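Local coordinates for aminotransferase, class V family protein (Trichomonas vaginalis, PDB 5F8V) that catalyses the pyridoxal-phosphate-dependent transfer of the amino group between O-phospho-L-serine and 2-oxoglutarate, a step on the route to L-serine, at the interface of chains A and B. Residues are numbered along the deposited sequence; one frame, centred on the assembly and turned at random. Chains: chain A/B, Aminotransferase, class V family protein.

Contact 1: the interface of chains A and B. Residues chain A 36, 40-41; chain B 8, 10, 13-14, 334-335.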
ATOM      1  N   MET A  36      -9.563 -16.340 -13.305  1.00 26.97           N
ATOM      2  CA  MET A  36      -9.098 -15.931 -11.977  1.00 26.31           C
ATOM      3  C   MET A  36      -9.509 -14.502 -11.644  1.00 24.32           C
ATOM      4  O   MET A  36      -9.827 -13.707 -12.526  1.00 22.96           O
ATOM      5  CB  MET A  36      -7.577 -16.102 -11.863  1.00 27.53           C
ATOM      6  CG  MET A  36      -6.791 -15.690 -13.093  1.00 28.62           C
ATOM      7  SD  MET A  36      -5.142 -16.419 -13.169  1.00 30.03           S
ATOM      8  CE  MET A  36      -4.645 -15.869 -14.794  1.00 30.15           C
ATOM      9  N   GLU A  40      -5.709 -12.519  -8.034  1.00 19.83           N
ATOM     10  CA  GLU A  40      -4.868 -13.723  -8.142  1.00 20.22           C
ATOM     11  C   GLU A  40      -3.917 -13.725  -9.340  1.00 20.33           C
ATOM     12  O   GLU A  40      -3.215 -14.714  -9.579  1.00 19.71           O
ATOM     13  CB  GLU A  40      -5.744 -14.979  -8.210  1.00 19.95           C
ATOM     14  CG  GLU A  40      -6.722 -15.160  -7.059  1.00 20.07           C
ATOM     15  CD  GLU A  40      -7.823 -16.148  -7.402  1.00 20.18           C
ATOM     16  OE1 GLU A  40      -8.551 -15.903  -8.390  1.00 19.35           O
ATOM     17  OE2 GLU A  40      -7.971 -17.161  -6.691  1.00 20.52           O
ATOM     18  N   VAL A  41      -3.871 -12.613 -10.063  1.00 20.80           N
ATOM     19  CA  VAL A  41      -3.184 -12.528 -11.344  1.00 21.89           C
ATOM     20  C   VAL A  41      -1.747 -12.052 -11.130  1.00 21.92           C
ATOM     21  O   VAL A  41      -1.510 -11.144 -10.341  1.00 21.55           O
ATOM     22  CB  VAL A  41      -3.976 -11.582 -12.283  1.00 22.20           C
ATOM     23  CG1 VAL A  41      -3.146 -11.141 -13.467  1.00 23.01           C
ATOM     24  CG2 VAL A  41      -5.249 -12.271 -12.758  1.00 22.64           C
TER
ATOM     25  N   ASN B   8      -4.465 -22.012 -11.141  1.00 30.53           N
ATOM     26  CA  ASN B   8      -3.515 -20.913 -11.143  1.00 28.55           C
ATOM     27  C   ASN B   8      -2.296 -21.239 -10.283  1.00 28.02           C
ATOM     28  O   ASN B   8      -2.418 -21.431  -9.074  1.00 26.90           O
ATOM     29  CB  ASN B   8      -4.203 -19.653 -10.605  1.00 27.75           C
ATOM     30  CG  ASN B   8      -3.382 -18.392 -10.803  1.00 26.68           C
ATOM     31  OD1 ASN B   8      -2.350 -18.386 -11.476  1.00 25.36           O
ATOM     32  ND2 ASN B   8      -3.859 -17.303 -10.225  1.00 27.05           N
ATOM     33  N   SER B  10       0.402 -19.103 -10.110  1.00 26.61           N
ATOM     34  CA  SER B  10       1.159 -17.846 -10.051  1.00 26.12           C
ATOM     35  C   SER B  10       1.989 -17.767  -8.773  1.00 24.84           C
ATOM     36  O   SER B  10       1.525 -18.153  -7.700  1.00 23.92           O
ATOM     37  CB  SER B  10       0.230 -16.627 -10.119  1.00 26.62           C
ATOM     38  OG  SER B  10       0.967 -15.416  -9.979  1.00 26.05           O
ATOM     39  N   PRO B  13       1.169 -11.896  -7.508  1.00 24.96           N
ATOM     40  CA  PRO B  13       0.070 -12.339  -6.633  1.00 24.06           C
ATOM     41  C   PRO B  13      -0.491 -13.701  -7.043  1.00 23.30           C
ATOM     42  O   PRO B  13      -0.379 -14.094  -8.209  1.00 22.65           O
ATOM     43  CB  PRO B  13      -0.977 -11.244  -6.810  1.00 24.45           C
ATOM     44  CG  PRO B  13      -0.175 -10.030  -7.136  1.00 24.74           C
ATOM     45  CD  PRO B  13       0.923 -10.539  -8.021  1.00 24.71           C
ATOM     46  N   ALA B  14      -1.083 -14.406  -6.086  1.00 22.67           N
ATOM     47  CA  ALA B  14      -1.373 -15.828  -6.248  1.00 23.18           C
ATOM     48  C   ALA B  14      -2.835 -16.159  -5.996  1.00 23.20           C
ATOM     49  O   ALA B  14      -3.626 -15.296  -5.596  1.00 23.79           O
ATOM     50  CB  ALA B  14      -0.489 -16.631  -5.311  1.00 23.49           C
ATOM     51  N   LEU B 334      -2.525 -22.387 -15.478  1.00 39.70           N
ATOM     52  CA  LEU B 334      -2.013 -21.046 -15.790  1.00 39.53           C
ATOM     53  C   LEU B 334      -0.805 -20.646 -14.942  1.00 38.39           C
ATOM     54  O   LEU B 334      -0.611 -21.151 -13.835  1.00 37.07           O
ATOM     55  CB  LEU B 334      -3.117 -20.000 -15.612  1.00 40.16           C
ATOM     56  CG  LEU B 334      -4.414 -20.167 -16.413  1.00 41.06           C
ATOM     57  CD1 LEU B 334      -5.358 -19.018 -16.097  1.00 40.97           C
ATOM     58  CD2 LEU B 334      -4.161 -20.239 -17.914  1.00 40.95           C
ATOM     59  N   THR B 335      -0.009 -19.734 -15.496  1.00 38.68           N
ATOM     60  CA  THR B 335       1.108 -19.074 -14.805  1.00 39.73           C
ATOM     61  C   THR B 335       2.194 -20.053 -14.306  1.00 40.81           C
ATOM     62  O   THR B 335       2.724 -19.910 -13.196  1.00 41.56           O
ATOM     63  CB  THR B 335       0.604 -18.158 -13.652  1.00 40.03           C
ATOM     64  OG1 THR B 335      -0.738 -17.714 -13.909  1.00 38.60           O
ATOM     65  CG2 THR B 335       1.516 -16.941 -13.501  1.00 40.51           C
TER

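Contact 2: the interface of chains A and B. Residues chain A 227-229; chain B 83, 87, 111, 115, 231.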
ATOM      1  N   CYS A 227      17.702   7.173   0.908  1.00 18.43           N
ATOM      2  CA  CYS A 227      16.369   7.002   0.342  1.00 18.07           C
ATOM      3  C   CYS A 227      16.116   5.507   0.195  1.00 17.45           C
ATOM      4  O   CYS A 227      16.946   4.823  -0.402  1.00 17.90           O
ATOM      5  CB  CYS A 227      16.258   7.682  -1.017  1.00 17.95           C
ATOM      6  SG  CYS A 227      14.574   7.725  -1.657  1.00 18.53           S
ATOM      7  N   PRO A 228      15.001   4.985   0.760  1.00 16.32           N
ATOM      8  CA  PRO A 228      14.630   3.612   0.456  1.00 15.98           C
ATOM      9  C   PRO A 228      14.447   3.449  -1.040  1.00 15.77           C
ATOM     10  O   PRO A 228      13.844   4.314  -1.667  1.00 14.87           O
ATOM     11  CB  PRO A 228      13.307   3.447   1.198  1.00 16.09           C
ATOM     12  CG  PRO A 228      13.474   4.332   2.377  1.00 16.00           C
ATOM     13  CD  PRO A 228      14.082   5.556   1.759  1.00 16.23           C
ATOM     14  N   ILE A 229      14.995   2.378  -1.607  1.00 15.90           N
ATOM     15  CA  ILE A 229      15.044   2.248  -3.065  1.00 16.59           C
ATOM     16  C   ILE A 229      13.665   2.313  -3.745  1.00 16.14           C
ATOM     17  O   ILE A 229      13.560   2.928  -4.800  1.00 16.11           O
ATOM     18  CB  ILE A 229      15.821   1.000  -3.539  1.00 16.86           C
ATOM     19  CG1 ILE A 229      16.149   1.121  -5.045  1.00 17.40           C
ATOM     20  CG2 ILE A 229      15.049  -0.278  -3.239  1.00 16.63           C
ATOM     21  CD1 ILE A 229      17.117   0.072  -5.554  1.00 17.69           C
TER
ATOM     22  N   SER B  83      14.196  -2.126   3.313  1.00 19.72           N
ATOM     23  CA  SER B  83      14.744  -0.829   3.692  1.00 19.72           C
ATOM     24  C   SER B  83      14.491  -0.539   5.166  1.00 19.53           C
ATOM     25  O   SER B  83      15.410  -0.156   5.887  1.00 19.46           O
ATOM     26  CB  SER B  83      14.128   0.295   2.844  1.00 19.93           C
ATOM     27  OG  SER B  83      14.202  -0.002   1.462  1.00 20.37           O
ATOM     28  N   PHE B  87      17.015   0.390   9.106  1.00 19.55           N
ATOM     29  CA  PHE B  87      16.619   1.649   9.776  1.00 19.29           C
ATOM     30  C   PHE B  87      16.137   1.427  11.207  1.00 19.17           C
ATOM     31  O   PHE B  87      16.396   2.236  12.081  1.00 19.17           O
ATOM     32  CB  PHE B  87      15.477   2.361   9.026  1.00 19.04           C
ATOM     33  CG  PHE B  87      15.928   3.281   7.930  1.00 18.75           C
ATOM     34  CD1 PHE B  87      16.556   4.478   8.226  1.00 18.92           C
ATOM     35  CD2 PHE B  87      15.676   2.974   6.597  1.00 18.91           C
ATOM     36  CE1 PHE B  87      16.945   5.346   7.212  1.00 19.01           C
ATOM     37  CE2 PHE B  87      16.063   3.833   5.579  1.00 18.90           C
ATOM     38  CZ  PHE B  87      16.708   5.020   5.888  1.00 19.00           C
ATOM     39  N   GLU B 111      19.979  -3.981  -0.610  1.00 21.49           N
ATOM     40  CA  GLU B 111      19.334  -2.735  -0.159  1.00 21.24           C
ATOM     41  C   GLU B 111      20.016  -2.172   1.093  1.00 20.89           C
ATOM     42  O   GLU B 111      20.260  -0.964   1.171  1.00 20.24           O
ATOM     43  CB  GLU B 111      17.814  -2.903   0.023  1.00 20.89           C
ATOM     44  CG  GLU B 111      17.057  -1.718   0.649  1.00 20.81           C
ATOM     45  CD  GLU B 111      17.207  -0.388  -0.087  1.00 21.11           C
ATOM     46  OE1 GLU B 111      17.979  -0.278  -1.064  1.00 20.67           O
ATOM     47  OE2 GLU B 111      16.536   0.590   0.319  1.00 20.76           O
ATOM     48  N   LEU B 115      22.102   1.455   1.039  1.00 23.54           N
ATOM     49  CA  LEU B 115      21.732   2.514   1.991  1.00 22.50           C
ATOM     50  C   LEU B 115      22.957   3.048   2.745  1.00 23.66           C
ATOM     51  O   LEU B 115      23.005   4.232   3.080  1.00 24.14           O
ATOM     52  CB  LEU B 115      20.676   2.020   2.983  1.00 21.75           C
ATOM     53  CG  LEU B 115      19.255   1.859   2.434  1.00 20.82           C
ATOM     54  CD1 LEU B 115      18.447   0.928   3.322  1.00 20.62           C
ATOM     55  CD2 LEU B 115      18.559   3.202   2.286  1.00 20.62           C
ATOM     56  N   MET B 231       7.741   4.462   8.320  1.00 17.73           N
ATOM     57  CA  MET B 231       8.566   3.231   8.342  1.00 17.80           C
ATOM     58  C   MET B 231       9.287   2.992   9.684  1.00 18.25           C
ATOM     59  O   MET B 231      10.024   2.002   9.840  1.00 17.73           O
ATOM     60  CB  MET B 231       9.591   3.259   7.205  1.00 18.23           C
ATOM     61  CG  MET B 231       8.978   3.194   5.815  1.00 18.16           C
ATOM     62  SD  MET B 231      10.182   3.562   4.528  1.00 18.86           S
ATOM     63  CE  MET B 231      11.397   2.272   4.812  1.00 18.26           C
TER

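Contact 3: the interface of chains A and B. Residues chain A 230, 244; chain B 77, 79.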
ATOM      1  N   THR A 230      12.620   1.726  -3.142  1.00 16.43           N
ATOM      2  CA  THR A 230      11.249   1.803  -3.729  1.00 16.19           C
ATOM      3  C   THR A 230      10.647   3.213  -3.684  1.00 16.28           C
ATOM      4  O   THR A 230       9.698   3.500  -4.417  1.00 16.32           O
ATOM      5  CB  THR A 230      10.240   0.824  -3.068  1.00 15.95           C
ATOM      6  OG1 THR A 230      10.226   1.013  -1.647  1.00 15.75           O
ATOM      7  CG2 THR A 230      10.592  -0.620  -3.393  1.00 16.13           C
ATOM      8  N   ASN A 244       8.847  -3.774  -7.900  1.00 23.55           N
ATOM      9  CA  ASN A 244       8.320  -4.879  -7.111  1.00 22.97           C
ATOM     10  C   ASN A 244       6.832  -4.981  -7.426  1.00 22.25           C
ATOM     11  O   ASN A 244       6.364  -4.356  -8.381  1.00 22.09           O
ATOM     12  CB  ASN A 244       8.621  -4.663  -5.618  1.00 23.11           C
ATOM     13  CG  ASN A 244       7.815  -3.525  -5.002  1.00 23.22           C
ATOM     14  OD1 ASN A 244       7.592  -2.481  -5.625  1.00 22.64           O
ATOM     15  ND2 ASN A 244       7.380  -3.723  -3.763  1.00 23.66           N
TER
ATOM     16  N   GLY B  77       5.121  -3.478   0.150  1.00 19.23           N
ATOM     17  CA  GLY B  77       5.508  -4.867  -0.055  1.00 19.03           C
ATOM     18  C   GLY B  77       6.728  -5.231   0.755  1.00 19.27           C
ATOM     19  O   GLY B  77       7.213  -4.443   1.581  1.00 19.05           O
ATOM     20  N   SER B  79       9.732  -5.578  -0.341  1.00 21.69           N
ATOM     21  CA  SER B  79      10.845  -4.720  -0.760  1.00 21.76           C
ATOM     22  C   SER B  79      10.982  -3.438   0.066  1.00 21.83           C
ATOM     23  O   SER B  79      12.096  -3.006   0.341  1.00 22.89           O
ATOM     24  CB  SER B  79      10.738  -4.378  -2.256  1.00 21.80           C
ATOM     25  OG  SER B  79      10.765  -5.553  -3.048  1.00 21.97           O
TER
HETATM   26  O   HOH W   1      12.448  -0.211  -0.637  1.00 15.99           O
HETATM   27  O   HOH W   2       5.828  -1.791  -2.152  1.00 17.48           O

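Contact 4: the interface of chains A and B. Residues chain A 41, 43, 245-246, 248; chain B 12-13, 201, 207.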
ATOM      1  N   VAL A  41      -3.871 -12.613 -10.063  1.00 20.80           N
ATOM      2  CA  VAL A  41      -3.184 -12.528 -11.344  1.00 21.89           C
ATOM      3  C   VAL A  41      -1.747 -12.052 -11.130  1.00 21.92           C
ATOM      4  O   VAL A  41      -1.510 -11.144 -10.341  1.00 21.55           O
ATOM      5  CB  VAL A  41      -3.976 -11.582 -12.283  1.00 22.20           C
ATOM      6  CG1 VAL A  41      -3.146 -11.141 -13.467  1.00 23.01           C
ATOM      7  CG2 VAL A  41      -5.249 -12.271 -12.758  1.00 22.64           C
ATOM      8  N   HIS A  43       1.513  -9.968 -11.677  1.00 22.41           N
ATOM      9  CA  HIS A  43       1.876  -8.646 -12.184  1.00 23.47           C
ATOM     10  C   HIS A  43       2.820  -8.682 -13.399  1.00 24.57           C
ATOM     11  O   HIS A  43       2.857  -7.736 -14.183  1.00 24.89           O
ATOM     12  CB  HIS A  43       2.438  -7.764 -11.048  1.00 23.09           C
ATOM     13  CG  HIS A  43       3.773  -8.198 -10.520  1.00 22.92           C
ATOM     14  ND1 HIS A  43       3.944  -9.314  -9.725  1.00 23.35           N
ATOM     15  CD2 HIS A  43       4.999  -7.636 -10.639  1.00 22.68           C
ATOM     16  CE1 HIS A  43       5.216  -9.430  -9.391  1.00 22.43           C
ATOM     17  NE2 HIS A  43       5.877  -8.427  -9.935  1.00 22.93           N
ATOM     18  N   THR A 245       6.088  -5.771  -6.658  1.00 21.61           N
ATOM     19  CA  THR A 245       4.677  -5.971  -6.946  1.00 21.20           C
ATOM     20  C   THR A 245       3.868  -4.705  -6.623  1.00 19.92           C
ATOM     21  O   THR A 245       3.871  -4.242  -5.483  1.00 19.80           O
ATOM     22  CB  THR A 245       4.100  -7.165  -6.167  1.00 21.34           C
ATOM     23  OG1 THR A 245       5.032  -8.254  -6.200  1.00 22.41           O
ATOM     24  CG2 THR A 245       2.776  -7.618  -6.781  1.00 21.65           C
ATOM     25  N   PRO A 246       3.170  -4.142  -7.630  1.00 19.27           N
ATOM     26  CA  PRO A 246       2.333  -2.966  -7.391  1.00 18.36           C
ATOM     27  C   PRO A 246       1.027  -3.357  -6.690  1.00 17.75           C
ATOM     28  O   PRO A 246       0.646  -4.526  -6.730  1.00 18.33           O
ATOM     29  CB  PRO A 246       2.053  -2.467  -8.806  1.00 18.52           C
ATOM     30  CG  PRO A 246       1.994  -3.710  -9.612  1.00 18.73           C
ATOM     31  CD  PRO A 246       3.040  -4.618  -9.025  1.00 18.83           C
ATOM     32  N   THR A 248      -2.108  -4.121  -6.966  1.00 16.38           N
ATOM     33  CA  THR A 248      -2.879  -4.370  -8.191  1.00 16.26           C
ATOM     34  C   THR A 248      -4.379  -4.109  -8.044  1.00 15.98           C
ATOM     35  O   THR A 248      -4.987  -3.453  -8.899  1.00 16.15           O
ATOM     36  CB  THR A 248      -2.644  -5.803  -8.729  1.00 16.36           C
ATOM     37  OG1 THR A 248      -2.864  -6.750  -7.690  1.00 16.58           O
ATOM     38  CG2 THR A 248      -1.220  -5.976  -9.233  1.00 16.25           C
TER
ATOM     39  N   GLY B  12       2.950 -14.924  -7.419  1.00 24.55           N
ATOM     40  CA  GLY B  12       2.680 -13.676  -6.696  1.00 24.89           C
ATOM     41  C   GLY B  12       2.357 -12.519  -7.627  1.00 25.54           C
ATOM     42  O   GLY B  12       3.190 -12.204  -8.489  1.00 26.39           O
ATOM     43  N   PRO B  13       1.169 -11.896  -7.508  1.00 24.96           N
ATOM     44  CA  PRO B  13       0.070 -12.339  -6.633  1.00 24.06           C
ATOM     45  C   PRO B  13      -0.491 -13.701  -7.043  1.00 23.30           C
ATOM     46  O   PRO B  13      -0.379 -14.094  -8.209  1.00 22.65           O
ATOM     47  CB  PRO B  13      -0.977 -11.244  -6.810  1.00 24.45           C
ATOM     48  CG  PRO B  13      -0.175 -10.030  -7.136  1.00 24.74           C
ATOM     49  CD  PRO B  13       0.923 -10.539  -8.021  1.00 24.71           C
ATOM     50  N   GLN B 201       0.672 -10.896  -0.705  1.00 21.13           N
ATOM     51  CA  GLN B 201       0.184 -11.455  -1.988  1.00 22.43           C
ATOM     52  C   GLN B 201       0.546 -12.908  -2.342  1.00 24.28           C
ATOM     53  O   GLN B 201       0.235 -13.360  -3.457  1.00 24.77           O
ATOM     54  CB  GLN B 201       0.571 -10.538  -3.167  1.00 21.74           C
ATOM     55  CG  GLN B 201       2.061 -10.495  -3.543  1.00 21.35           C
ATOM     56  CD  GLN B 201       2.834  -9.395  -2.834  1.00 20.87           C
ATOM     57  OE1 GLN B 201       2.465  -8.975  -1.745  1.00 20.34           O
ATOM     58  NE2 GLN B 201       3.920  -8.940  -3.445  1.00 21.49           N
ATOM     59  N   ALA B 207      -1.566  -7.561  -2.864  1.00 19.53           N
ATOM     60  CA  ALA B 207      -0.260  -6.917  -2.937  1.00 19.31           C
ATOM     61  C   ALA B 207      -0.345  -5.533  -2.312  1.00 19.24           C
ATOM     62  O   ALA B 207      -1.431  -4.970  -2.184  1.00 19.44           O
ATOM     63  CB  ALA B 207       0.208  -6.824  -4.376  1.00 19.11           C
TER

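Contact 1: the interface of chains A and B
B:Asn8 meets A:Glu40 with its amide nitrogen, while its carbonyl oxygen OD1 is gripped within chain B by two donors. The hydroxyl OG1 of B:Thr335 bonds to B:Asn8 OD1 at 3.0 Å, and the backbone N of B:Ser10 comes to the same oxygen from the opposite face of the amide. This double grip should fix the rotation of the amide and aim ND2 across the interface. There B:Asn8 ND2 donates to the backbone O of A:Glu40 over 2.7 Å; the acceptor lies nearly in the plane of the donating amide, whereas the donor sits well above the peptide plane of the carbonyl. With CG anti to the backbone N (chi1 -169°), B:Asn8 reaches out far enough for this bond.

A:Met36 comes in at about a right angle and lays its sulfur over one face of the amide, SD being 3.5 Å from B:Asn8 CG. Its extended chain continues to the methyl CE, which packs tightly on CD1 of B:Leu334. Here, in the two-fold subunit interface, 3-10 helix 38-40 of chain A lies on the N-terminal segment of chain B, and CB and CG of A:Glu40 rest against B:Ala14 O. The turn in chain B is braced as B:Ser10 OG donates to B:Pro13 O at 2.6 Å.

Contact 2: the interface of chains A and B
The carboxylate of B:Glu111 turns a face, and the ring of B:Phe87 its rim, to the turn from A:Cys227 to A:Ile229. Over that face of the carboxylate lies the methyl CG2 of A:Ile229, 3.8 Å from B:Glu111 CD. On the same face, two donors converge on OE2. The backbone N of A:Ile229 bonds to B:Glu111 OE2 at 3.0 Å, nearly straight (164° at H) but from above the carboxylate plane; the hydroxyl OG of B:Ser83 reaches OE2 at 2.7 Å, on the anti side. B:Ser83 thereby holds the acid in place for the bond to chain A. The acid's chain leaves the helix with CG anti to the backbone N, then bends at chi2 (57°), bringing the carboxylate to A:Ile229. B:Phe87 keeps the backbone C of B:Ser83 at its edge and offers its rim atom CE2 to CG of A:Pro228.

A:Pro228 is wedged between several groups of chain B: its CB rests on B:Ser83 CB at 3.6 Å, and its CG meets the terminal methyl CE of B:Met231 as the two side chains slide past each other in opposite directions. The patch thus pins this turn against helices 78-89 and 103-115 of the partner, and so helps hold the two subunits together.

Contact 3: the interface of chains A and B
The 3-10 helix 229-231 of chain A and the loop carrying A:Asn244 close on the start of helix 78-89 of chain B and on B:Gly77, just ahead of it. B:Ser79, in the first turn of that helix, touches both chain A segments. Its CB touches the methyl CG2 of A:Thr230 at 3.9 Å, while its OG lies 3.5 Å from CB of A:Asn244. The hydroxyl therefore leans on the aliphatic base of the asparagine, and the amide end passes alongside, A:Asn244 ND2 being 3.7 Å from B:Ser79 CB.

Two waters carry polar links across the patch. Water 1 is held from chain A by the hydroxyl and the backbone N of A:Thr230, OG1 at 2.7 Å, and from chain B by the carbonyl O of B:Ser79 at 3.0 Å. A:Thr230 can use both groups at once because OG1 lies between its backbone N and carbonyl carbon (chi1 54°), which points the hydroxyl to the same side as its N-H. Water 2 joins A:Asn244 ND2, 3.0 Å away, to the backbone N of B:Gly77 at 2.9 Å, and both N-H groups point almost straight at it.

In this enzyme family the glycine turn ahead of the helix and an asparagine-threonine pair from the neighbouring subunit gather round the cofactor phosphate. This patch probably helps shape that phosphate pocket from both chains.

Contact 4: the interface of chains A and B
B:Pro13 and A:Thr245 hide 36 and 34 Å² against the partner chain, with B:Ala207 packed beside them. The methyl CG2 of A:Thr245 fills the angle between the two chain B residues, 3.7 Å from B:Pro13 CD and 3.6 Å from B:Ala207 CB. A:Thr245 splits its two branches by task: CG2 is anti to the backbone N and goes to this apolar cluster, while OG1, beside the backbone N (chi1 -42°), turns to B:Gln201. There the hydroxyl OG1 and the amide NE2 of B:Gln201 make a hydrogen bond of 3.0 Å, the two side chains arriving from opposite directions.

The same methyl also lies over one face of the A:His43 imidazole, offset toward the rim. The side chain of A:His43 crosses that of B:Pro13 at about a right angle and turns its ND1 edge to chain B, where a weak hydrogen bond of 3.2 Å runs from A:His43 ND1 to the backbone O of B:Gly12, which is in the ring plane. B:Gly12 and B:Pro13 are joined by a cis peptide. On the far side, B:Ala207 CB abuts the backbone O of A:Pro246.

B:Gln201 directly precedes the lysine that carries pyridoxal phosphate, so the patch ties the cofactor-bearing segment of one subunit to the other and probably helps steady the active site.

The four contacts follow one another in a row across part of the two-fold interface, and symmetry repeats them with the chains exchanged. Contact 1 and contact 4 are neighbours, their C-alpha centres about 9 Å apart, and share A:Val41 and B:Pro13. By the same C-alpha centres, contact 3 lies about 11 Å from contact 4 and about 10 Å from contact 2; contacts 1 and 2, at the ends, are about 29 Å apart. The 3-10 helix 229-231 of chain A and helix 78-89 of chain B run through contacts 2 and 3, while adjacent residues 244 and 245 join contact 3 to contact 4. Dimer packing and cofactor site are therefore probably coupled.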